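Local coordinates for protein CDA peptide synthetase I (Streptomyces coelicolor, PDB 5DU9) that is a condensation domain of a multidomain peptide synthetase, built from two lobes with a ligand pocket between them, at residues Met382-Ser387 and Asn394-Gly399; Arg269-Gly274 and Val364-Tyr369; Gly219-Arg224 and Glu348-Glu353. The protein carries 1 engineered substitution. All blocks are in the same frame, centred on the assembly; numbering follows the deposited sequence.

Contact 1 (Met382-Ser387 and Asn394-Gly399); sequences MRSISS and NIVLTG
Ser387 and Val396 meet through OG and CG2, 3.7 Å apart. The hydroxyl of Ser387 stands between its backbone N and carbonyl carbon (chi1 78°). Its OG is also 3.7 Å from Asn394 ND2, which is a contact and not a hydrogen bond. Both groups instead bond Glu410 OE1, so one carboxylate oxygen holds the two side chains next to each other. The other methyl of Val396, CG1, lies anti to its backbone N and comes 4.1 Å from Ser384 OG. One valine thus touches two serines, a methyl for each. At the far end a water bridges the chains. It accepts from Ser384 N at 2.9 Å and pairs with Thr398 OG1 at 2.7 Å. Thr398 CG2 lies 4.3 Å from Ser384 N. The strand segments 382-384 and 394-398 run antiparallel, at 174°, yet they belong to different sheets, and no direct hydrogen bond joins the two segments. Ser387 also touches the bound (2S)-2-amino-N-butyl-propanamide. The seam between the sheets is therefore joined by contacts of small side chains and one bridging water, with Glu410 gripping the Ser387 and Asn394 end. Glu410 probably helps position this pocket serine from behind.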
# COMPACT_ATOMS: atom_id res chain seq x y z
N MET A 382 0.96 -9.75 8.73
CA MET A 382 0.25 -9.11 7.63
C MET A 382 0.86 -9.48 6.28
O MET A 382 2.08 -9.58 6.15
CB MET A 382 0.27 -7.59 7.81
CG MET A 382 -0.50 -6.82 6.75
SD MET A 382 -0.68 -5.07 7.18
CE MET A 382 -1.17 -4.38 5.59
N ARG A 383 0.01 -9.69 5.29
CA ARG A 383 0.48 -9.77 3.91
C ARG A 383 -0.50 -9.06 2.99
O ARG A 383 -1.71 -9.01 3.23
CB ARG A 383 0.69 -11.23 3.48
CG ARG A 383 -0.54 -12.04 3.10
CD ARG A 383 -0.10 -13.31 2.36
NE ARG A 383 -1.17 -14.30 2.23
CZ ARG A 383 -1.88 -14.52 1.13
NH1 ARG A 383 -1.66 -13.83 0.02
NH2 ARG A 383 -2.83 -15.45 1.14
N SER A 384 0.06 -8.49 1.93
CA SER A 384 -0.70 -7.71 0.98
C SER A 384 -1.50 -8.63 0.06
O SER A 384 -1.03 -9.71 -0.31
CB SER A 384 0.24 -6.81 0.18
OG SER A 384 -0.47 -6.00 -0.74
N ILE A 385 -2.70 -8.20 -0.31
CA ILE A 385 -3.52 -8.93 -1.28
C ILE A 385 -3.56 -8.14 -2.58
O ILE A 385 -3.35 -8.69 -3.66
CB ILE A 385 -4.95 -9.18 -0.76
CG1 ILE A 385 -4.93 -10.13 0.45
CG2 ILE A 385 -5.84 -9.76 -1.85
CD1 ILE A 385 -4.38 -11.53 0.16
N SER A 386 -3.85 -6.85 -2.46
CA SER A 386 -3.80 -5.94 -3.60
C SER A 386 -3.65 -4.52 -3.09
O SER A 386 -4.50 -4.04 -2.34
CB SER A 386 -5.05 -6.08 -4.46
OG SER A 386 -4.99 -5.21 -5.58
N SER A 387 -2.58 -3.84 -3.49
CA SER A 387 -2.27 -2.52 -2.95
C SER A 387 -2.95 -1.38 -3.70
O SER A 387 -3.05 -0.27 -3.19
CB SER A 387 -0.76 -2.28 -2.93
OG SER A 387 -0.25 -1.95 -4.22
N ASN A 394 3.19 -2.63 -9.90
CA ASN A 394 3.56 -2.32 -8.52
C ASN A 394 4.45 -3.42 -8.00
O ASN A 394 4.18 -4.60 -8.24
CB ASN A 394 2.35 -2.19 -7.58
CG ASN A 394 1.27 -1.29 -8.11
OD1 ASN A 394 1.54 -0.22 -8.66
ND2 ASN A 394 0.02 -1.70 -7.91
N ILE A 395 5.49 -3.04 -7.28
CA ILE A 395 6.35 -3.98 -6.58
C ILE A 395 6.17 -3.72 -5.09
O ILE A 395 6.55 -2.67 -4.59
CB ILE A 395 7.82 -3.83 -6.98
CG1 ILE A 395 7.98 -4.12 -8.47
CG2 ILE A 395 8.69 -4.77 -6.15
CD1 ILE A 395 9.35 -3.84 -9.02
N VAL A 396 5.58 -4.68 -4.39
CA VAL A 396 5.22 -4.51 -2.99
C VAL A 396 6.02 -5.49 -2.14
O VAL A 396 6.04 -6.69 -2.42
CB VAL A 396 3.71 -4.74 -2.78
CG1 VAL A 396 3.32 -4.44 -1.33
CG2 VAL A 396 2.89 -3.89 -3.75
N LEU A 397 6.69 -4.97 -1.12
CA LEU A 397 7.42 -5.80 -0.17
C LEU A 397 6.82 -5.67 1.21
O LEU A 397 6.52 -4.56 1.65
CB LEU A 397 8.89 -5.42 -0.12
CG LEU A 397 9.80 -5.99 -1.21
CD1 LEU A 397 9.49 -5.37 -2.55
CD2 LEU A 397 11.25 -5.76 -0.83
N THR A 398 6.66 -6.81 1.88
CA THR A 398 6.30 -6.83 3.28
C THR A 398 7.30 -7.71 4.01
O THR A 398 7.75 -8.72 3.47
CB THR A 398 4.87 -7.37 3.51
OG1 THR A 398 4.80 -8.74 3.08
CG2 THR A 398 3.87 -6.55 2.73
N GLY A 399 7.67 -7.31 5.22
CA GLY A 399 8.65 -8.02 6.00
C GLY A 399 9.91 -7.19 6.18
O GLY A 399 9.90 -5.98 5.93
O HOH W 1 2.75 -9.35 1.50

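Contact 2 (Arg269-Gly274 and Val364-Tyr369); sequences RVVIAG and VNVMPY
The backbone bond from Asn365 N to Ile395 O helps fix the strand that turns Val364 and Val366 onto Val271 and Ile272 of the helix. No polar bond crosses the contact itself, which is wholly aliphatic. Val271 and Val366 reach toward each other tip to tip, with Val271 CG1 3.9 Å from Val366 CG2. The Val271 methyl is placed there by a chi1 of 173°, anti to the backbone N. Val366 offers the methyl on the side of its own N, and this CG2 also lies 4.1 Å from Val271 CB. Strand 363-366 belongs to a mixed four-stranded sheet and runs parallel to strand 393-398. Helix 267-283 packs on this sheet, its short segment nearly antiparallel to the strand at 158°, with the axes 9.2 Å apart. This alpha/beta layering fits the chloramphenicol acetyltransferase-like lobes of condensation domains. At the next helix residue, Ile272 and Val364 cross obliquely. Ile272 CG1 is 3.9 Å from Val364 CG1, so the isoleucine touches with the inner part of its longer branch. The same Val364 methyl is 4.4 Å from Val271 CG1 and so meets both helix residues. Val275, further along the helix, also touches Val364, while Trp267 and Ala268 touch Val366. Arg269 and Ala273 instead pack on helix 325-341.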
# COMPACT_ATOMS: atom_id res chain seq x y z
N ARG A 269 15.97 1.74 0.79
CA ARG A 269 16.73 2.48 -0.23
C ARG A 269 17.55 1.52 -1.08
O ARG A 269 17.72 1.73 -2.29
CB ARG A 269 17.66 3.52 0.42
CG ARG A 269 16.94 4.57 1.25
CD ARG A 269 16.10 5.48 0.37
NE ARG A 269 15.37 6.49 1.14
CZ ARG A 269 15.86 7.67 1.50
NH1 ARG A 269 17.10 8.02 1.19
NH2 ARG A 269 15.11 8.51 2.20
N VAL A 270 18.07 0.47 -0.45
CA VAL A 270 18.81 -0.56 -1.18
C VAL A 270 17.88 -1.25 -2.18
O VAL A 270 18.27 -1.52 -3.32
CB VAL A 270 19.42 -1.61 -0.21
CG1 VAL A 270 20.08 -2.75 -0.98
CG2 VAL A 270 20.42 -0.94 0.72
N VAL A 271 16.65 -1.52 -1.77
CA VAL A 271 15.69 -2.15 -2.67
C VAL A 271 15.35 -1.22 -3.84
O VAL A 271 15.31 -1.66 -4.99
CB VAL A 271 14.41 -2.54 -1.91
CG1 VAL A 271 13.32 -3.04 -2.86
CG2 VAL A 271 14.73 -3.61 -0.88
N ILE A 272 15.09 0.05 -3.55
CA ILE A 272 14.79 1.00 -4.61
C ILE A 272 15.96 1.08 -5.59
O ILE A 272 15.76 1.06 -6.81
CB ILE A 272 14.48 2.40 -4.02
CG1 ILE A 272 13.15 2.36 -3.28
CG2 ILE A 272 14.40 3.45 -5.12
CD1 ILE A 272 12.91 3.56 -2.37
N ALA A 273 17.18 1.15 -5.07
CA ALA A 273 18.37 1.15 -5.93
C ALA A 273 18.43 -0.12 -6.77
O ALA A 273 18.82 -0.09 -7.94
CB ALA A 273 19.63 1.30 -5.09
N GLY A 274 18.04 -1.24 -6.17
CA GLY A 274 18.00 -2.51 -6.88
C GLY A 274 17.03 -2.50 -8.05
O GLY A 274 17.35 -3.00 -9.12
N VAL A 364 7.42 1.24 -6.35
CA VAL A 364 8.21 0.45 -5.42
C VAL A 364 7.76 0.77 -4.00
O VAL A 364 8.08 1.83 -3.46
CB VAL A 364 9.72 0.72 -5.58
CG1 VAL A 364 10.52 -0.17 -4.63
CG2 VAL A 364 10.14 0.48 -7.02
N ASN A 365 7.02 -0.16 -3.42
CA ASN A 365 6.38 0.02 -2.13
C ASN A 365 6.97 -0.94 -1.11
O ASN A 365 6.52 -2.07 -0.97
CB ASN A 365 4.87 -0.21 -2.28
CG ASN A 365 4.11 -0.01 -0.98
OD1 ASN A 365 4.66 0.46 0.01
ND2 ASN A 365 2.82 -0.34 -1.00
N VAL A 366 8.00 -0.47 -0.41
CA VAL A 366 8.60 -1.23 0.68
C VAL A 366 7.82 -0.85 1.92
O VAL A 366 8.01 0.23 2.48
CB VAL A 366 10.10 -0.92 0.84
CG1 VAL A 366 10.70 -1.80 1.94
CG2 VAL A 366 10.84 -1.12 -0.47
N MET A 367 6.92 -1.72 2.34
CA MET A 367 6.03 -1.38 3.44
C MET A 367 6.81 -1.24 4.73
O MET A 367 7.76 -1.99 4.98
CB MET A 367 4.91 -2.41 3.58
CG MET A 367 3.90 -2.35 2.46
SD MET A 367 2.37 -3.25 2.81
CE MET A 367 1.59 -2.14 3.99
N PRO A 368 6.42 -0.27 5.57
CA PRO A 368 7.11 -0.04 6.83
C PRO A 368 6.91 -1.22 7.76
O PRO A 368 5.99 -2.02 7.56
CB PRO A 368 6.45 1.23 7.37
CG PRO A 368 5.09 1.23 6.78
CD PRO A 368 5.24 0.61 5.42
N TYR A 369 7.77 -1.33 8.76
CA TYR A 369 7.68 -2.44 9.68
C TYR A 369 6.35 -2.42 10.42
O TYR A 369 5.87 -1.36 10.84
CB TYR A 369 8.82 -2.40 10.68
CG TYR A 369 8.72 -3.48 11.72
CD1 TYR A 369 8.96 -4.81 11.39
CD2 TYR A 369 8.37 -3.19 13.03
CE1 TYR A 369 8.87 -5.81 12.34
CE2 TYR A 369 8.27 -4.17 13.98
CZ TYR A 369 8.52 -5.49 13.63
OH TYR A 369 8.43 -6.48 14.58

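Contact 3 (Gly219-Arg224 and Glu348-Glu353); sequences GLFTDR and EDLDRE
Phe221 opens a type I beta turn that ends at Arg224, and its CA is 9.4 Å from that of Leu350 on the facing helix. The turn follows helix 208-220 and is closed by Arg224 N bonding Phe221 O at 2.9 Å. Arg224 itself has left-handed backbone angles (phi 50°, psi 60°). The segment 348-353 is helical, with Glu353 N bonded to Asp349 O at 3.1 Å. Between the side chains the contact is thin. Phe221 CD2 meets Leu350 CD2 at 4.3 Å, and the methyl comes obliquely at the ring. Leu350 has its CG anti to the backbone N (chi1 175°), which sends the branched end out from the helix to the phenyl ring. Pro314 and Val359 touch both residues and extend the apolar patch. On the solvent side, Arg224 is extended from CG to NE and brings NH2 to 4.0 Å from Glu353 O, too long to count as a hydrogen bond. Arg224 also touches a crystal neighbour, so its pose may partly reflect the lattice. The carboxylate of Glu353 pairs with Arg214 of helix 208-220, a second tie between the same two parts. Glu348, at the other end of the segment, touches the bound (2S)-2-amino-N-butyl-propanamide. A type I turn at the end of helix 208-220 thus packs against the short helix 347-354, which carries Glu348 of the ligand pocket of this condensation domain.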
# COMPACT_ATOMS: atom_id res chain seq x y z
N GLY A 219 10.03 21.49 -12.60
CA GLY A 219 11.39 21.72 -13.07
C GLY A 219 12.13 20.43 -13.37
O GLY A 219 12.90 20.36 -14.33
N LEU A 220 11.88 19.40 -12.56
CA LEU A 220 12.55 18.11 -12.71
C LEU A 220 12.11 17.35 -13.96
O LEU A 220 12.83 16.47 -14.43
CB LEU A 220 12.28 17.21 -11.49
CG LEU A 220 13.04 17.44 -10.18
CD1 LEU A 220 12.71 16.30 -9.22
CD2 LEU A 220 14.54 17.54 -10.40
N PHE A 221 10.93 17.67 -14.48
CA PHE A 221 10.34 16.89 -15.57
C PHE A 221 9.93 17.74 -16.77
O PHE A 221 8.93 17.46 -17.42
CB PHE A 221 9.12 16.12 -15.04
CG PHE A 221 9.48 15.07 -14.02
CD1 PHE A 221 9.81 13.79 -14.42
CD2 PHE A 221 9.49 15.37 -12.67
CE1 PHE A 221 10.15 12.83 -13.49
CE2 PHE A 221 9.82 14.41 -11.73
CZ PHE A 221 10.15 13.14 -12.15
N THR A 222 10.72 18.76 -17.06
CA THR A 222 10.45 19.61 -18.21
C THR A 222 10.51 18.82 -19.52
O THR A 222 9.83 19.17 -20.48
CB THR A 222 11.45 20.79 -18.30
OG1 THR A 222 12.79 20.30 -18.19
CG2 THR A 222 11.19 21.79 -17.19
N ASP A 223 11.30 17.75 -19.53
CA ASP A 223 11.41 16.91 -20.73
C ASP A 223 10.26 15.90 -20.82
O ASP A 223 10.09 15.24 -21.84
CB ASP A 223 12.75 16.18 -20.76
CG ASP A 223 13.00 15.35 -19.52
OD1 ASP A 223 12.54 15.75 -18.44
OD2 ASP A 223 13.67 14.30 -19.64
N ARG A 224 9.47 15.81 -19.75
CA ARG A 224 8.25 15.01 -19.74
C ARG A 224 8.47 13.59 -20.28
O ARG A 224 7.86 13.19 -21.27
CB ARG A 224 7.17 15.72 -20.56
CG ARG A 224 6.65 16.99 -19.90
CD ARG A 224 5.75 17.80 -20.81
NE ARG A 224 5.18 18.95 -20.11
CZ ARG A 224 4.58 19.98 -20.70
NH1 ARG A 224 4.47 20.02 -22.02
NH2 ARG A 224 4.10 20.97 -19.96
N GLU A 348 -0.75 13.33 -8.42
CA GLU A 348 -1.77 13.48 -9.44
C GLU A 348 -1.86 14.92 -9.93
O GLU A 348 -2.27 15.18 -11.06
CB GLU A 348 -3.13 12.99 -8.92
CG GLU A 348 -3.73 13.79 -7.76
CD GLU A 348 -3.26 13.33 -6.40
OE1 GLU A 348 -2.31 12.52 -6.30
OE2 GLU A 348 -3.85 13.79 -5.40
N ASP A 349 -1.45 15.87 -9.09
CA ASP A 349 -1.39 17.26 -9.52
C ASP A 349 -0.23 17.48 -10.49
O ASP A 349 -0.37 18.19 -11.49
CB ASP A 349 -1.25 18.20 -8.32
CG ASP A 349 -2.53 18.33 -7.52
OD1 ASP A 349 -3.58 17.82 -7.98
OD2 ASP A 349 -2.49 18.94 -6.44
N LEU A 350 0.92 16.86 -10.20
CA LEU A 350 2.07 16.97 -11.09
C LEU A 350 1.72 16.42 -12.46
O LEU A 350 2.01 17.04 -13.48
CB LEU A 350 3.28 16.22 -10.51
CG LEU A 350 4.53 16.14 -11.39
CD1 LEU A 350 5.03 17.54 -11.76
CD2 LEU A 350 5.62 15.35 -10.69
N ASP A 351 1.06 15.26 -12.49
CA ASP A 351 0.65 14.65 -13.74
C ASP A 351 -0.29 15.54 -14.53
O ASP A 351 -0.18 15.64 -15.75
CB ASP A 351 -0.02 13.30 -13.49
CG ASP A 351 0.96 12.23 -13.07
OD1 ASP A 351 2.18 12.43 -13.22
OD2 ASP A 351 0.50 11.16 -12.60
N ARG A 352 -1.22 16.20 -13.84
CA ARG A 352 -2.19 17.06 -14.50
C ARG A 352 -1.51 18.26 -15.16
O ARG A 352 -1.94 18.73 -16.21
CB ARG A 352 -3.25 17.54 -13.51
N GLU A 353 -0.44 18.75 -14.54
CA GLU A 353 0.26 19.92 -15.06
C GLU A 353 1.16 19.56 -16.24
O GLU A 353 1.24 20.30 -17.21
CB GLU A 353 1.10 20.58 -13.97
CG GLU A 353 1.85 21.82 -14.47
CD GLU A 353 1.90 22.97 -13.47
OE1 GLU A 353 1.09 22.98 -12.51
OE2 GLU A 353 2.74 23.87 -13.65

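In the fold
Contact 3 opens first, at 219-224, and contact 2 opens at 269-274. Contact 3 closes at 348-353 before contact 2 closes at 364-369, so the two long loops cross. Contact 1 follows in series and closes a short loop from 382-387 to 394-399. Contacts 1 and 2 touch, their centres 11 Å apart, because strands 393-398 and 363-366 are neighbours in one sheet. In one of its two conformers Met367 packs on Thr398 and Met382. Together they connect helix 267-283, that four-stranded sheet and the six-stranded sheet. Contact 3 is separate, its centre about 28 Å from that of contact 1, and ties the end of helix 208-220 to helix 347-354. Contacts 1 and 3 each include a residue of the ligand pocket.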